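Local coordinates for protein N-Acetyltransferase, PseH (Campylobacter jejuni subsp. jejuni PT14, PDB 4XPL) that transfers the acetyl group of acetyl coenzyme A, probably to the 4-amino group of a UDP-linked sugar, in making pseudaminic acid for flagellin modification, at residues A[73-78]-A[104-109]; A[116-121]-A[150-155]. The protein carries 8 engineered substitutions. All coordinates share one frame; numbering follows the deposited sequence.

Overall arrangement
Both contacts build on one mixed sheet of an acetyltransferase of the GNAT family. Contact 1 is core: strand 70-78 meets helix 99-114 through apolar and aromatic side chains, its centre about 5 Å from the centre of the chain. The centre of contact 2 lies about 14 Å from that point, and it is only partly buried; there strands 118-124 and 148-154 are joined edge to edge by backbone hydrogen bonds, with charged and polar side chains on one face. After a short loop the helix is followed by strand 118-124. The helix also couples the two contacts by packing, since Leu119 CD1 rests 3.8 Å from Ile106 CG2, and Ile107 reaches Leu153 of the neighbouring strand.

Contact 1 of 2, residues A[73-78]-A[104-109]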
loop_
_atom_site.group_PDB
_atom_site.type_symbol
_atom_site.label_atom_id
_atom_site.label_comp_id
_atom_site.label_asym_id
_atom_site.label_seq_id
_atom_site.Cartn_x
_atom_site.Cartn_y
_atom_site.Cartn_z
ATOM N N GLY A 73 5.228 -6.906 4.287
ATOM C CA GLY A 73 3.955 -6.195 4.191
ATOM C C GLY A 73 3.538 -6.021 2.756
ATOM O O GLY A 73 4.148 -6.601 1.828
ATOM N N VAL A 74 2.481 -5.240 2.595
ATOM C CA VAL A 74 1.945 -4.884 1.284
ATOM C C VAL A 74 1.869 -3.372 1.196
ATOM O O VAL A 74 1.527 -2.671 2.188
ATOM C CB VAL A 74 0.539 -5.510 1.099
ATOM C CG1 VAL A 74 -0.306 -4.820 -0.041
ATOM C CG2 VAL A 74 0.644 -7.032 0.896
ATOM N N ILE A 75 2.149 -2.854 0.013
ATOM C CA ILE A 75 1.884 -1.452 -0.273
ATOM C C ILE A 75 1.048 -1.307 -1.523
ATOM O O ILE A 75 1.016 -2.200 -2.341
ATOM C CB ILE A 75 3.206 -0.627 -0.384
ATOM C CG1 ILE A 75 4.086 -1.114 -1.532
ATOM C CG2 ILE A 75 3.962 -0.644 0.950
ATOM C CD1 ILE A 75 5.313 -0.194 -1.819
ATOM N N ASP A 76 0.343 -0.181 -1.645
ATOM C CA ASP A 76 -0.480 0.036 -2.783
ATOM C C ASP A 76 -0.573 1.492 -3.147
ATOM O O ASP A 76 -0.434 2.416 -2.287
ATOM C CB ASP A 76 -1.888 -0.581 -2.633
ATOM C CG ASP A 76 -2.753 0.147 -1.655
ATOM O OD1 ASP A 76 -3.447 1.098 -2.070
ATOM O OD2 ASP A 76 -2.735 -0.249 -0.477
ATOM N N PHE A 77 -0.823 1.667 -4.446
ATOM C CA PHE A 77 -1.003 2.969 -5.058
ATOM C C PHE A 77 -2.273 2.896 -5.898
ATOM O O PHE A 77 -2.409 1.996 -6.705
ATOM C CB PHE A 77 0.200 3.283 -5.943
ATOM C CG PHE A 77 1.520 3.122 -5.260
ATOM C CD1 PHE A 77 2.183 1.895 -5.263
ATOM C CD2 PHE A 77 2.140 4.203 -4.666
ATOM C CE1 PHE A 77 3.398 1.757 -4.634
ATOM C CE2 PHE A 77 3.366 4.086 -4.086
ATOM C CZ PHE A 77 4.005 2.875 -4.045
ATOM N N VAL A 78 -3.231 3.786 -5.632
ATOM C CA VAL A 78 -4.476 3.806 -6.343
ATOM C C VAL A 78 -4.764 5.237 -6.787
ATOM O O VAL A 78 -4.133 6.210 -6.297
ATOM C CB VAL A 78 -5.624 3.175 -5.491
ATOM C CG1 VAL A 78 -5.220 1.756 -5.051
ATOM C CG2 VAL A 78 -6.007 4.041 -4.252
ATOM N N ASN A 104 9.178 4.220 3.329
ATOM C CA ASN A 104 10.309 4.511 2.446
ATOM C C ASN A 104 10.050 4.007 1.036
ATOM O O ASN A 104 10.338 4.708 0.071
ATOM C CB ASN A 104 11.633 3.867 2.931
ATOM C CG ASN A 104 12.200 4.528 4.186
ATOM O OD1 ASN A 104 11.910 5.709 4.502
ATOM N ND2 ASN A 104 13.005 3.752 4.932
ATOM N N GLU A 105 9.590 2.763 0.917
ATOM C CA GLU A 105 9.292 2.187 -0.384
ATOM C C GLU A 105 8.174 2.900 -1.133
ATOM O O GLU A 105 8.257 3.080 -2.353
ATOM C CB GLU A 105 8.947 0.705 -0.260
ATOM C CG GLU A 105 10.080 -0.152 0.232
ATOM C CD GLU A 105 11.340 -0.048 -0.635
ATOM O OE1 GLU A 105 11.224 -0.208 -1.864
ATOM O OE2 GLU A 105 12.417 0.199 -0.075
ATOM N N ILE A 106 7.126 3.278 -0.414
ATOM C CA ILE A 106 6.010 4.001 -1.005
ATOM C C ILE A 106 6.487 5.316 -1.612
ATOM O O ILE A 106 6.154 5.635 -2.751
ATOM C CB ILE A 106 4.879 4.288 0.032
ATOM C CG1 ILE A 106 4.055 3.009 0.291
ATOM C CG2 ILE A 106 3.937 5.445 -0.453
ATOM C CD1 ILE A 106 3.447 2.921 1.642
ATOM N N ILE A 107 7.235 6.092 -0.839
ATOM C CA ILE A 107 7.679 7.412 -1.279
ATOM C C ILE A 107 8.672 7.304 -2.432
ATOM O O ILE A 107 8.534 8.015 -3.464
ATOM C CB ILE A 107 8.235 8.252 -0.068
ATOM C CG1 ILE A 107 7.121 8.460 0.968
ATOM C CG2 ILE A 107 8.815 9.548 -0.542
ATOM C CD1 ILE A 107 7.567 9.026 2.291
ATOM N N LYS A 108 9.653 6.410 -2.295
ATOM C CA LYS A 108 10.592 6.168 -3.370
ATOM C C LYS A 108 9.885 5.771 -4.667
ATOM O O LYS A 108 10.120 6.361 -5.725
ATOM C CB LYS A 108 11.628 5.101 -2.956
ATOM C CG LYS A 108 12.712 4.875 -3.992
ATOM C CD LYS A 108 13.811 3.921 -3.446
ATOM C CE LYS A 108 14.909 3.687 -4.490
ATOM N NZ LYS A 108 16.114 2.990 -3.914
ATOM N N TYR A 109 9.009 4.778 -4.590
ATOM C CA TYR A 109 8.321 4.297 -5.789
ATOM C C TYR A 109 7.449 5.383 -6.408
ATOM O O TYR A 109 7.451 5.596 -7.612
ATOM C CB TYR A 109 7.456 3.054 -5.484
ATOM C CG TYR A 109 6.993 2.390 -6.754
ATOM C CD1 TYR A 109 7.778 1.451 -7.382
ATOM C CD2 TYR A 109 5.746 2.682 -7.308
ATOM C CE1 TYR A 109 7.373 0.842 -8.570
ATOM C CE2 TYR A 109 5.338 2.084 -8.503
ATOM C CZ TYR A 109 6.142 1.157 -9.113
ATOM O OH TYR A 109 5.735 0.531 -10.282
#
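Ile75 holds CG1 between its backbone N and carbonyl carbon (chi1 62°), with CG2 beside the N, and it presents both branches to Ile106; Tyr109 turns CG anti to its backbone N (chi1 -168°), which leaves that atom 4.1 Å from Phe77 CZ. The two isoleucine side chains lie alongside each other but run opposite ways, with Ile75 CG2 3.7 Å from Ile106 CD1; branched, apolar residues suit this buried interface. Ile75 CD1 extends further, to 4.1 Å from Glu105 CB. The glutamate lends only this aliphatic root to the contact, because its chain bends at chi2 and takes the carboxylate away, which suits a charged residue at this margin.

This is the strand-against-helix packing of the GNAT fold, in which helix 99-114 covers one face of the central sheet; Ile106 also touches Phe87 and Leu89 of strand 84-91. Asp76 points away from the helix, and it touches the bound acetyl coenzyme A.

Two residues further along the strand, Phe77 meets both Ile106 and Tyr109, a place suited to a large flat ring. Tyr109 CD2 sits over one face of its ring, 3.7 Å from Phe77 CE1, with the ring planes 36° apart, an oblique pairing. At the edge of the same ring, and in its plane, the carbonyl oxygen of Ile106 comes within 3.5 Å of Phe77 CE2, where the slightly positive rim can meet a partly negative oxygen. Ile106 CG2 adds an apolar touch, 3.9 Å from Phe77 CE2. The Tyr109 ring has a further aromatic partner, Phe63 of strand 61-67, met edge-to-face.

Contact 2 of 2, residues A[116-121]-A[150-155]; sequences VNTLKA and YVYLKQ. Engineered in segment 150-155: Tyr150 (natural residue His), Val151 (natural residue Ile), Tyr152 (natural residue Cys).
Lys154 crosses over Thr118 at the end of an antiparallel strand pair. Its CB lies 3.7 Å from Asn117 O, CG comes within 3.5 Å of Thr118 OG1, and CD lies 3.6 Å from Thr118 OG1 and also passes Asn117 ND2. CE lies 3.7 Å from Thr118 OG1, and a turn about CD-CE (chi4 -48°) brings NZ to donate a 2.8 Å hydrogen bond to that oxygen. A long, flexible lysine suits this margin, where its methylenes cover neighbours and its charge stays near solvent. Asn117 O accepts a hydrogen bond from Gln155 N, and Asn117 OD1 accepts one from Ser156 N.

Between the strands, Leu119 and Leu153 exchange two backbone bonds, the one from Leu119 N to Leu153 O being nearly straight (172° at the hydrogen). Ala121 and Val151, the latter engineered, form the next hydrogen-bonded pair, and the small Ala121 CB meets Val151 CG2 at 3.9 Å. These four apolar residues share one face, where Leu119 packs on helix 99-114; Thr118, Lys120, Lys154 and the engineered Tyr152 occupy the other. Strand 148-154, the last of the chain, is inserted between strands 118-124 and 140-144, as is typical of the GNAT fold.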
loop_
_atom_site.group_PDB
_atom_site.type_symbol
_atom_site.label_atom_id
_atom_site.label_comp_id
_atom_site.label_asym_id
_atom_site.label_seq_id
_atom_site.Cartn_x
_atom_site.Cartn_y
_atom_site.Cartn_z
ATOM N N VAL A 116 5.170 10.946 -9.696
ATOM C CA VAL A 116 4.110 11.904 -9.282
ATOM C C VAL A 116 4.717 13.007 -8.415
ATOM O O VAL A 116 5.711 12.797 -7.751
ATOM C CB VAL A 116 2.956 11.202 -8.508
ATOM C CG1 VAL A 116 2.303 10.124 -9.383
ATOM C CG2 VAL A 116 3.446 10.607 -7.205
ATOM N N ASN A 117 4.122 14.181 -8.414
ATOM C CA ASN A 117 4.569 15.232 -7.506
ATOM C C ASN A 117 3.887 15.190 -6.144
ATOM O O ASN A 117 4.463 15.700 -5.164
ATOM C CB ASN A 117 4.362 16.615 -8.098
ATOM C CG ASN A 117 5.087 17.691 -7.286
ATOM O OD1 ASN A 117 6.236 17.479 -6.839
ATOM N ND2 ASN A 117 4.407 18.811 -7.029
ATOM N N THR A 118 2.664 14.657 -6.089
ATOM C CA THR A 118 1.889 14.625 -4.848
ATOM C C THR A 118 1.441 13.196 -4.465
ATOM O O THR A 118 0.796 12.506 -5.251
ATOM C CB THR A 118 0.660 15.560 -4.967
ATOM O OG1 THR A 118 1.105 16.858 -5.386
ATOM C CG2 THR A 118 -0.096 15.683 -3.632
ATOM N N LEU A 119 1.778 12.804 -3.238
ATOM C CA LEU A 119 1.333 11.572 -2.595
ATOM C C LEU A 119 0.262 11.899 -1.592
ATOM O O LEU A 119 0.464 12.745 -0.714
ATOM C CB LEU A 119 2.491 10.889 -1.846
ATOM C CG LEU A 119 3.060 9.572 -2.297
ATOM C CD1 LEU A 119 4.068 9.118 -1.218
ATOM C CD2 LEU A 119 2.023 8.453 -2.589
ATOM N N LYS A 120 -0.872 11.219 -1.689
ATOM C CA LYS A 120 -2.010 11.483 -0.823
ATOM C C LYS A 120 -2.505 10.208 -0.136
ATOM O O LYS A 120 -2.361 9.087 -0.645
ATOM C CB LYS A 120 -3.165 12.102 -1.631
ATOM C CG LYS A 120 -2.766 13.326 -2.471
ATOM C CD LYS A 120 -3.937 13.822 -3.331
ATOM C CE LYS A 120 -4.215 12.860 -4.478
ATOM N NZ LYS A 120 -5.563 13.023 -5.049
ATOM N N ALA A 121 -3.097 10.383 1.026
ATOM C CA ALA A 121 -3.772 9.281 1.696
ATOM C C ALA A 121 -4.897 9.828 2.532
ATOM O O ALA A 121 -4.957 11.019 2.811
ATOM C CB ALA A 121 -2.802 8.483 2.582
ATOM N N TYR A 150 -7.220 13.634 5.835
ATOM C CA TYR A 150 -6.645 13.529 4.490
ATOM C C TYR A 150 -5.252 14.149 4.559
ATOM O O TYR A 150 -5.114 15.285 5.043
ATOM C CB TYR A 150 -7.527 14.303 3.476
ATOM C CG TYR A 150 -8.901 13.718 3.297
ATOM C CD1 TYR A 150 -9.933 14.050 4.163
ATOM C CD2 TYR A 150 -9.176 12.829 2.248
ATOM C CE1 TYR A 150 -11.206 13.497 4.021
ATOM C CE2 TYR A 150 -10.440 12.272 2.090
ATOM C CZ TYR A 150 -11.448 12.602 2.993
ATOM O OH TYR A 150 -12.701 12.053 2.842
ATOM N N VAL A 151 -4.219 13.410 4.111
ATOM C CA VAL A 151 -2.844 13.898 4.186
ATOM C C VAL A 151 -2.169 13.917 2.831
ATOM O O VAL A 151 -2.572 13.194 1.884
ATOM C CB VAL A 151 -1.957 13.060 5.193
ATOM C CG1 VAL A 151 -2.524 13.146 6.576
ATOM C CG2 VAL A 151 -1.832 11.619 4.755
ATOM N N TYR A 152 -1.167 14.780 2.706
ATOM C CA TYR A 152 -0.400 14.845 1.489
ATOM C C TYR A 152 1.079 15.113 1.755
ATOM O O TYR A 152 1.452 15.670 2.782
ATOM C CB TYR A 152 -0.932 15.926 0.530
ATOM C CG TYR A 152 -0.440 17.318 0.853
ATOM C CD1 TYR A 152 -1.056 18.093 1.831
ATOM C CD2 TYR A 152 0.672 17.857 0.205
ATOM C CE1 TYR A 152 -0.588 19.369 2.143
ATOM C CE2 TYR A 152 1.137 19.133 0.517
ATOM C CZ TYR A 152 0.515 19.868 1.494
ATOM O OH TYR A 152 0.970 21.133 1.794
ATOM N N LEU A 153 1.886 14.715 0.776
ATOM C CA LEU A 153 3.305 15.010 0.697
ATOM C C LEU A 153 3.631 15.363 -0.756
ATOM O O LEU A 153 3.281 14.591 -1.667
ATOM C CB LEU A 153 4.110 13.774 1.109
ATOM C CG LEU A 153 5.633 13.921 1.123
ATOM C CD1 LEU A 153 6.083 14.895 2.223
ATOM C CD2 LEU A 153 6.323 12.568 1.267
ATOM N N LYS A 154 4.266 16.519 -0.965
ATOM C CA LYS A 154 4.690 16.973 -2.303
ATOM C C LYS A 154 6.198 16.923 -2.437
ATOM O O LYS A 154 6.917 17.281 -1.511
ATOM C CB LYS A 154 4.267 18.419 -2.593
ATOM C CG LYS A 154 2.845 18.588 -2.932
ATOM C CD LYS A 154 2.621 19.783 -3.856
ATOM C CE LYS A 154 1.156 20.227 -3.830
ATOM N NZ LYS A 154 0.206 19.079 -3.984
ATOM N N GLN A 155 6.664 16.499 -3.609
ATOM C CA GLN A 155 8.088 16.383 -3.892
ATOM C C GLN A 155 8.721 17.759 -4.049
ATOM O O GLN A 155 9.862 17.978 -3.623
ATOM C CB GLN A 155 8.282 15.585 -5.183
ATOM C CG GLN A 155 9.730 15.304 -5.544
ATOM C CD GLN A 155 9.866 14.228 -6.615
ATOM O OE1 GLN A 155 8.964 14.012 -7.438
ATOM N NE2 GLN A 155 10.998 13.550 -6.613
#